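Local coordinates for ribose-phosphate pyrophosphokinase (Sulfolobus solfataricus, PDB 4TWB), which transfers the pyrophosphoryl group of ATP to the 1-hydroxyl of ribose 5-phosphate, making phosphoribosyl pyrophosphate with the aid of magnesium, at residues Ser15-Leu20 and Asp282-Ala288; Asn119-Glu125 and Glu138-Pro144. All blocks are in the same frame, centred on the assembly; numbering follows the deposited sequence.

Contact 1 (Ser15-Leu20 and Asp282-Ala288); sequences SLSKIL and DVSQSIA
A helix near the N-terminus meets the last helix of the chain: Ser-15 to Leu-20, the last turn and a half of helix 12-20, and Ser-284 to Ala-288, all but the final residue of helix 284-289. Their axes approach to 9.7 Å and cross at -53°. Leu-16 CA lies nearest Ser-284 CA, at 5.9 Å, and Ile-19 CA nearest Gln-285 CA, at 7.4 Å. Before the second helix the backbone is extended at Asp-282 (phi/psi -86/109), and Val-283 takes the N-cap position.

The polar contacts gather at this helix start. Asp-282 OD1 accepts from Ser-284 N at 2.9 Å, an Asx turn in which a short carboxylate satisfies a first-turn amide, and Ser-284 OG donates to Asp-282 OD1 at a very short 2.4 Å. Ser-15, chi1 p, reaches over from the other helix: its OG gives a weak hydrogen bond to Asp-282 OD2 at 3.3 Å and lies 2.6 Å from Ser-284 OG.

Further along, the contact is apolar. Ala-288, whose small methyl allows close approach, receives Ile-19 CG2 on its CB at 3.7 Å, Leu-16 CD2 at 4.0 Å and Leu-20 CD2 at 4.2 Å. Leu-16 (m, t) reaches from CD1 to Ile-287 CG2 at 4.1 Å.

At the exposed margin, Ile-19 CD1 is in van der Waals contact with Gln-285 OE1 at 3.6 Å.

Ser-286 OG is hydrogen-bonded to Gln-147 of helix 145-155. Helix 12-20 rests on strand 2-5, and Ile-287 and Ser-286 touch Val-124 and Val-142 of the same sheet, so helix 284-289, though it follows strand 279-281, packs against the N-terminal domain.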
# COMPACT_ATOMS: atom_id res chain seq x y z
N SER A 15 -6.42 21.79 12.70
CA SER A 15 -6.83 23.15 12.38
C SER A 15 -8.25 23.20 11.79
O SER A 15 -8.97 24.17 11.99
CB SER A 15 -5.78 23.91 11.54
OG SER A 15 -5.83 23.55 10.17
N LEU A 16 -8.67 22.14 11.12
CA LEU A 16 -10.06 22.06 10.69
C LEU A 16 -11.02 21.96 11.89
O LEU A 16 -12.18 22.38 11.81
CB LEU A 16 -10.30 20.87 9.76
CG LEU A 16 -10.03 21.05 8.26
CD1 LEU A 16 -10.52 19.81 7.53
CD2 LEU A 16 -10.70 22.32 7.68
N SER A 17 -10.52 21.40 12.98
CA SER A 17 -11.31 21.29 14.20
C SER A 17 -11.57 22.66 14.81
O SER A 17 -12.69 22.97 15.21
CB SER A 17 -10.59 20.40 15.22
OG SER A 17 -11.36 20.26 16.40
N LYS A 18 -10.53 23.49 14.90
CA LYS A 18 -10.68 24.86 15.37
C LYS A 18 -11.62 25.64 14.45
O LYS A 18 -12.65 26.14 14.88
CB LYS A 18 -9.31 25.57 15.45
CG LYS A 18 -8.37 24.97 16.50
CD LYS A 18 -7.06 25.74 16.64
CE LYS A 18 -7.24 27.08 17.37
NZ LYS A 18 -7.76 28.20 16.52
N ILE A 19 -11.25 25.72 13.17
CA ILE A 19 -12.00 26.47 12.17
C ILE A 19 -13.49 26.15 12.13
O ILE A 19 -14.31 27.06 11.99
CB ILE A 19 -11.41 26.25 10.76
CG1 ILE A 19 -10.02 26.87 10.67
CG2 ILE A 19 -12.31 26.83 9.69
CD1 ILE A 19 -9.27 26.50 9.42
N LEU A 20 -13.84 24.88 12.24
CA LEU A 20 -15.24 24.49 12.12
C LEU A 20 -15.90 24.33 13.48
O LEU A 20 -17.12 24.18 13.56
CB LEU A 20 -15.35 23.19 11.33
CG LEU A 20 -14.86 23.27 9.90
CD1 LEU A 20 -14.80 21.88 9.29
CD2 LEU A 20 -15.79 24.17 9.10
N ASP A 282 -0.87 26.62 5.01
CA ASP A 282 -1.85 25.69 5.58
C ASP A 282 -3.18 25.92 4.87
O ASP A 282 -3.83 26.95 5.05
CB ASP A 282 -1.96 25.91 7.10
CG ASP A 282 -3.16 25.22 7.72
OD1 ASP A 282 -3.84 24.44 7.01
OD2 ASP A 282 -3.41 25.46 8.92
N VAL A 283 -3.58 24.96 4.05
CA VAL A 283 -4.74 25.12 3.19
C VAL A 283 -6.04 24.66 3.84
O VAL A 283 -7.05 24.50 3.15
CB VAL A 283 -4.57 24.32 1.88
CG1 VAL A 283 -3.51 24.96 1.00
CG2 VAL A 283 -4.25 22.85 2.18
N SER A 284 -6.01 24.46 5.16
CA SER A 284 -7.23 24.07 5.88
C SER A 284 -8.35 25.08 5.66
O SER A 284 -9.51 24.71 5.45
CB SER A 284 -6.94 23.94 7.37
OG SER A 284 -5.81 23.13 7.59
N GLN A 285 -8.01 26.36 5.71
CA GLN A 285 -8.99 27.42 5.48
C GLN A 285 -9.71 27.27 4.12
O GLN A 285 -10.93 27.44 4.04
CB GLN A 285 -8.32 28.80 5.60
CG GLN A 285 -9.30 29.95 5.78
CD GLN A 285 -10.29 29.71 6.92
OE1 GLN A 285 -9.93 29.79 8.11
NE2 GLN A 285 -11.56 29.45 6.57
N SER A 286 -8.96 26.93 3.08
CA SER A 286 -9.55 26.69 1.76
C SER A 286 -10.40 25.43 1.73
O SER A 286 -11.43 25.38 1.04
CB SER A 286 -8.46 26.61 0.69
OG SER A 286 -7.85 27.88 0.46
N ILE A 287 -9.98 24.40 2.46
CA ILE A 287 -10.74 23.15 2.52
C ILE A 287 -12.07 23.39 3.25
O ILE A 287 -13.10 22.89 2.83
CB ILE A 287 -9.94 22.01 3.20
CG1 ILE A 287 -8.85 21.49 2.28
CG2 ILE A 287 -10.84 20.86 3.55
CD1 ILE A 287 -7.72 20.78 3.03
N ALA A 288 -12.03 24.19 4.32
CA ALA A 288 -13.22 24.49 5.12
C ALA A 288 -14.34 25.09 4.30
O ALA A 288 -15.50 24.71 4.45
CB ALA A 288 -12.88 25.39 6.29

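Contact 2 (Asn119-Glu125 and Glu138-Pro144)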
# COMPACT_ATOMS: atom_id res chain seq x y z
N ASN A 119 -18.65 8.41 1.15
CA ASN A 119 -19.80 9.03 0.51
C ASN A 119 -19.40 10.26 -0.28
O ASN A 119 -19.80 10.46 -1.43
CB ASN A 119 -20.83 9.44 1.57
CG ASN A 119 -21.43 8.25 2.30
OD1 ASN A 119 -21.31 8.11 3.52
ND2 ASN A 119 -22.07 7.37 1.54
N THR A 120 -18.59 11.10 0.36
CA THR A 120 -18.15 12.34 -0.23
C THR A 120 -16.64 12.40 -0.19
O THR A 120 -16.04 12.17 0.86
CB THR A 120 -18.74 13.56 0.52
OG1 THR A 120 -20.07 13.81 0.06
CG2 THR A 120 -17.90 14.79 0.29
N LEU A 121 -16.05 12.70 -1.34
CA LEU A 121 -14.59 12.83 -1.48
C LEU A 121 -14.15 14.28 -1.69
O LEU A 121 -14.64 14.96 -2.60
CB LEU A 121 -14.12 11.95 -2.63
CG LEU A 121 -12.69 12.07 -3.13
CD1 LEU A 121 -11.71 11.81 -2.02
CD2 LEU A 121 -12.45 11.08 -4.26
N VAL A 122 -13.24 14.75 -0.84
CA VAL A 122 -12.71 16.11 -0.93
C VAL A 122 -11.23 16.09 -1.26
O VAL A 122 -10.43 15.53 -0.51
CB VAL A 122 -12.88 16.86 0.40
CG1 VAL A 122 -12.35 18.26 0.26
CG2 VAL A 122 -14.32 16.89 0.82
N VAL A 123 -10.85 16.71 -2.38
CA VAL A 123 -9.46 16.68 -2.83
C VAL A 123 -8.94 18.08 -3.15
O VAL A 123 -9.68 18.92 -3.67
CB VAL A 123 -9.30 15.84 -4.10
CG1 VAL A 123 -7.85 15.71 -4.46
CG2 VAL A 123 -9.91 14.46 -3.89
N VAL A 124 -7.68 18.34 -2.83
CA VAL A 124 -7.07 19.62 -3.15
C VAL A 124 -6.24 19.49 -4.44
O VAL A 124 -5.43 18.57 -4.57
CB VAL A 124 -6.21 20.12 -2.00
CG1 VAL A 124 -5.59 21.48 -2.34
CG2 VAL A 124 -7.04 20.22 -0.74
N GLU A 125 -6.45 20.40 -5.39
CA GLU A 125 -5.76 20.37 -6.69
C GLU A 125 -5.49 18.96 -7.21
O GLU A 125 -4.34 18.53 -7.29
CB GLU A 125 -4.43 21.15 -6.68
CG GLU A 125 -4.55 22.64 -6.76
CD GLU A 125 -5.27 23.11 -8.00
OE1 GLU A 125 -4.67 23.13 -9.10
OE2 GLU A 125 -6.44 23.51 -7.85
N GLU A 138 -20.27 11.92 -4.02
CA GLU A 138 -20.23 13.37 -4.22
C GLU A 138 -18.79 13.89 -4.20
O GLU A 138 -17.99 13.51 -3.33
CB GLU A 138 -21.07 14.10 -3.16
CG GLU A 138 -22.54 13.65 -3.08
CD GLU A 138 -22.79 12.52 -2.07
OE1 GLU A 138 -22.63 12.75 -0.84
OE2 GLU A 138 -23.16 11.40 -2.50
N LEU A 139 -18.47 14.76 -5.15
CA LEU A 139 -17.15 15.37 -5.27
C LEU A 139 -17.10 16.81 -4.78
O LEU A 139 -17.95 17.63 -5.13
CB LEU A 139 -16.71 15.38 -6.72
CG LEU A 139 -15.91 14.19 -7.21
CD1 LEU A 139 -15.64 14.39 -8.69
CD2 LEU A 139 -14.62 14.10 -6.42
N LYS A 140 -16.08 17.13 -3.99
CA LYS A 140 -15.79 18.52 -3.68
C LYS A 140 -14.32 18.78 -3.94
O LYS A 140 -13.45 18.34 -3.17
CB LYS A 140 -16.19 18.87 -2.24
CG LYS A 140 -17.64 18.59 -2.00
CD LYS A 140 -18.28 19.49 -0.97
CE LYS A 140 -19.80 19.53 -1.19
NZ LYS A 140 -20.54 20.15 -0.05
N ILE A 141 -14.03 19.45 -5.05
CA ILE A 141 -12.67 19.85 -5.39
C ILE A 141 -12.30 21.18 -4.72
O ILE A 141 -13.13 22.08 -4.60
CB ILE A 141 -12.54 19.96 -6.92
CG1 ILE A 141 -13.05 18.66 -7.55
CG2 ILE A 141 -11.12 20.26 -7.31
CD1 ILE A 141 -12.84 18.58 -9.05
N VAL A 142 -11.07 21.29 -4.23
CA VAL A 142 -10.63 22.49 -3.54
C VAL A 142 -9.46 23.10 -4.28
O VAL A 142 -8.42 22.45 -4.42
CB VAL A 142 -10.18 22.20 -2.09
CG1 VAL A 142 -9.72 23.49 -1.41
CG2 VAL A 142 -11.28 21.56 -1.28
N HIS A 143 -9.63 24.32 -4.77
CA HIS A 143 -8.53 25.06 -5.41
C HIS A 143 -8.10 26.18 -4.48
O HIS A 143 -8.78 27.19 -4.38
CB HIS A 143 -8.98 25.64 -6.74
CG HIS A 143 -9.53 24.62 -7.70
ND1 HIS A 143 -8.73 23.77 -8.43
CD2 HIS A 143 -10.80 24.33 -8.06
CE1 HIS A 143 -9.48 23.00 -9.19
NE2 HIS A 143 -10.74 23.32 -8.99
N PRO A 144 -6.97 26.01 -3.79
CA PRO A 144 -6.59 27.00 -2.78
C PRO A 144 -5.94 28.25 -3.39
O PRO A 144 -4.94 28.76 -2.86
CB PRO A 144 -5.54 26.25 -1.95
CG PRO A 144 -5.07 25.11 -2.83
CD PRO A 144 -5.86 25.09 -4.10
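Glu-138 opens the second strand of this parallel pair with its backbone doing the surest work. Its N donates to Asn-119 O at 3.0 Å and its O accepts from Leu-121 N at 2.9 Å, so it is bracketed by the residues flanking its bridge partner Thr-120. Its long side chain, exposed and poorly ordered, folds back so that OE1 takes a weak hydrogen bond from Thr-120 OG1 at 2.9 Å.

Val-142 repeats this bracketing four residues on: its N donates to Val-123 O at 2.8 Å and its O accepts from Glu-125 N at 3.0 Å. Its beta-branched side chain suits an extended backbone, and it shares a face with Val-122 and Val-124, with Val-142 CG2 3.8 Å from Val-122 CG1 and Val-142 CB 4.0 Å from Val-124 CG2. Strand 120-124 is hydrogen-bonded on its other side to strand 81-86, and 138-142 is an outermost strand, within this chain, of the mixed sheet of the N-terminal PRTase-like domain.

Where the strands end, Glu-125 turns out of the extended conformation with a positive phi of 35°. Its m, m side chain bends back so that OE2 accepts a very short hydrogen bond, 2.4 Å, from ND1 at the edge of the His-143 ring, and Glu-125 CG lies 3.8 Å from Pro-144 CD. Its buried charge is met by a salt bridge from OE1 to Arg-171, and its side chain lies about 8 Å from that of His-127, a predicted magnesium ligand.

In the fold
The C-terminal helix joins the two contacts: it packs on helix 12-20 in contact 1 and on the strands of contact 2. Ile-287 CG1 lies 3.7 Å from Val-124 CG2 and Ser-286 O 3.5 Å from Val-142 CG1, while at the N-cap before the helix Val-283 CG1 lies 3.8 Å from CB of Pro-144, just past the strand. Along the chain, contact 2 is nested within the long loop that contact 1 closes. Contact 2, a backbone-bonded strand pair nearer the chain's centre, has 8 of 14 touching residues buried, against 3 of 9 in contact 1, which is made mainly by side chains of two helices and the turn before the second.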